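Local coordinates for DNA topoisomerase 2-associated protein PAT1 (Saccharomyces cerevisiae, PDB 5LMG) that probably activates mRNA decapping and represses translation, its C-terminal domain binding a short peptide motif of the decapping enzyme Dcp2, at residues A[55-59]-A[102-108]. The protein carries 2 engineered substitutions. Sequence-based numbering, arbitrary orientation.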
loop_
_atom_site.group_PDB
_atom_site.type_symbol
_atom_site.label_atom_id
_atom_site.label_comp_id
_atom_site.label_asym_id
_atom_site.label_seq_id
_atom_site.Cartn_x
_atom_site.Cartn_y
_atom_site.Cartn_z
ATOM N N ILE A 55 25.334 -7.078 -0.276
ATOM C CA ILE A 55 24.302 -8.098 -0.485
ATOM C C ILE A 55 24.940 -9.499 -0.424
ATOM O O ILE A 55 24.421 -10.355 0.293
ATOM C CB ILE A 55 23.457 -7.846 -1.783
ATOM C CG1 ILE A 55 22.647 -6.533 -1.664
ATOM C CG2 ILE A 55 22.505 -9.029 -2.078
ATOM C CD1 ILE A 55 22.082 -5.964 -2.972
ATOM N N GLU A 56 26.088 -9.698 -1.122
ATOM C CA GLU A 56 26.838 -10.973 -1.152
ATOM C C GLU A 56 27.274 -11.386 0.251
ATOM O O GLU A 56 27.122 -12.553 0.611
ATOM C CB GLU A 56 28.057 -10.919 -2.102
ATOM C CG GLU A 56 27.735 -10.730 -3.583
ATOM C CD GLU A 56 26.551 -11.501 -4.140
ATOM O OE1 GLU A 56 26.554 -12.751 -4.053
ATOM O OE2 GLU A 56 25.617 -10.848 -4.661
ATOM N N THR A 57 27.771 -10.417 1.049
ATOM C CA THR A 57 28.165 -10.592 2.451
ATOM C C THR A 57 26.931 -11.025 3.278
ATOM O O THR A 57 27.024 -11.999 4.025
ATOM C CB THR A 57 28.834 -9.306 2.978
ATOM O OG1 THR A 57 30.008 -9.052 2.211
ATOM C CG2 THR A 57 29.205 -9.390 4.453
ATOM N N VAL A 58 25.779 -10.334 3.104
ATOM C CA VAL A 58 24.518 -10.662 3.793
ATOM C C VAL A 58 24.102 -12.118 3.516
ATOM O O VAL A 58 23.783 -12.847 4.464
ATOM C CB VAL A 58 23.375 -9.645 3.511
ATOM C CG1 VAL A 58 22.029 -10.163 4.023
ATOM C CG2 VAL A 58 23.689 -8.279 4.127
ATOM N N TYR A 59 24.144 -12.542 2.232
ATOM C CA TYR A 59 23.832 -13.918 1.806
ATOM C C TYR A 59 24.767 -14.936 2.481
ATOM O O TYR A 59 24.290 -15.944 3.002
ATOM C CB TYR A 59 23.856 -14.046 0.265
ATOM C CG TYR A 59 22.504 -13.769 -0.362
ATOM C CD1 TYR A 59 21.973 -12.481 -0.383
ATOM C CD2 TYR A 59 21.741 -14.800 -0.907
ATOM C CE1 TYR A 59 20.714 -12.226 -0.921
ATOM C CE2 TYR A 59 20.479 -14.557 -1.448
ATOM C CZ TYR A 59 19.960 -13.270 -1.434
ATOM O OH TYR A 59 18.709 -13.012 -1.947
ATOM N N PHE A 102 17.675 -3.708 -5.071
ATOM C CA PHE A 102 17.982 -4.944 -5.795
ATOM C C PHE A 102 17.080 -6.095 -5.361
ATOM O O PHE A 102 16.799 -6.230 -4.165
ATOM C CB PHE A 102 19.460 -5.318 -5.606
ATOM C CG PHE A 102 20.427 -4.287 -6.146
ATOM C CD1 PHE A 102 20.815 -4.305 -7.482
ATOM C CD2 PHE A 102 20.934 -3.284 -5.323
ATOM C CE1 PHE A 102 21.691 -3.339 -7.986
ATOM C CE2 PHE A 102 21.806 -2.313 -5.831
ATOM C CZ PHE A 102 22.181 -2.350 -7.157
ATOM N N ASP A 103 16.632 -6.929 -6.329
ATOM C CA ASP A 103 15.766 -8.095 -6.053
ATOM C C ASP A 103 16.388 -9.042 -5.040
ATOM O O ASP A 103 15.677 -9.555 -4.173
ATOM C CB ASP A 103 15.422 -8.868 -7.330
ATOM C CG ASP A 103 14.807 -8.012 -8.402
ATOM O OD1 ASP A 103 13.748 -7.391 -8.135
ATOM O OD2 ASP A 103 15.392 -7.939 -9.497
ATOM N N LYS A 104 17.720 -9.260 -5.149
ATOM C CA LYS A 104 18.498 -10.095 -4.231
ATOM C C LYS A 104 18.387 -9.588 -2.771
ATOM O O LYS A 104 18.156 -10.393 -1.871
ATOM C CB LYS A 104 19.953 -10.216 -4.703
ATOM C CG LYS A 104 20.492 -11.617 -4.524
ATOM C CD LYS A 104 21.921 -11.755 -5.004
ATOM C CE LYS A 104 22.545 -13.009 -4.452
ATOM N NZ LYS A 104 23.903 -13.232 -5.009
ATOM N N GLY A 105 18.471 -8.268 -2.572
ATOM C CA GLY A 105 18.290 -7.636 -1.264
ATOM C C GLY A 105 16.895 -7.889 -0.711
ATOM O O GLY A 105 16.748 -8.351 0.420
ATOM N N ILE A 106 15.863 -7.692 -1.549
ATOM C CA ILE A 106 14.451 -7.926 -1.203
ATOM C C ILE A 106 14.177 -9.405 -0.838
ATOM O O ILE A 106 13.567 -9.678 0.201
ATOM C CB ILE A 106 13.498 -7.408 -2.341
ATOM C CG1 ILE A 106 13.609 -5.869 -2.515
ATOM C CG2 ILE A 106 12.014 -7.838 -2.101
ATOM C CD1 ILE A 106 13.048 -5.342 -3.846
ATOM N N LYS A 107 14.651 -10.346 -1.677
ATOM C CA LYS A 107 14.386 -11.776 -1.510
ATOM C C LYS A 107 14.975 -12.405 -0.219
ATOM O O LYS A 107 14.369 -13.339 0.293
ATOM C CB LYS A 107 14.789 -12.559 -2.762
ATOM C CG LYS A 107 13.701 -12.467 -3.841
ATOM C CD LYS A 107 14.273 -12.413 -5.247
ATOM C CE LYS A 107 14.021 -13.693 -5.995
ATOM N NZ LYS A 107 14.672 -13.694 -7.333
ATOM N N ILE A 108 16.075 -11.863 0.338
ATOM C CA ILE A 108 16.693 -12.390 1.571
ATOM C C ILE A 108 15.999 -11.883 2.869
ATOM O O ILE A 108 16.237 -12.447 3.941
ATOM C CB ILE A 108 18.233 -12.131 1.581
ATOM C CG1 ILE A 108 18.990 -12.989 2.632
ATOM C CG2 ILE A 108 18.591 -10.656 1.719
ATOM C CD1 ILE A 108 19.623 -14.195 2.094
#
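The Y59 ring is sandwiched between two aliphatic groups of the 102-108 segment. I108 CD1, on a branched, buried apolar residue, sits over the centre of one face, 3.5 Å from the centroid, and K104 CE over the centre of the opposite face at 3.8 Å. At the ring's edge, in its plane, lies K104 O, to which Y59 OH donates a hydrogen bond of 2.7 Å, approaching at 126° to the C=O bond and tilted 20° from the carbonyl plane. Tyrosine suits the place because its ring offers two apolar faces, while its hydroxyl reaches a helix backbone. Lysine pairs a long apolar stem with a charged end: extended beyond CG, it carries NZ over the ring as a cation-pi partner, 4.9 Å from the centroid. These contacts join helices 48-70 and 103-114, which pack side by side in a mostly helical domain of the PAT1 family, placed in the TPR clan. At the partly exposed margin the E56 carboxylate meets the lysine's charge in a salt bridge, NZ lying 2.9 Å from OE1 on that oxygen's syn lone pair, with a weak second bond to OE2. Buried and branched, I55 sends CG2, anti to the backbone N, to K104 CB, and CD1 to F102 CD2 at 3.7 Å.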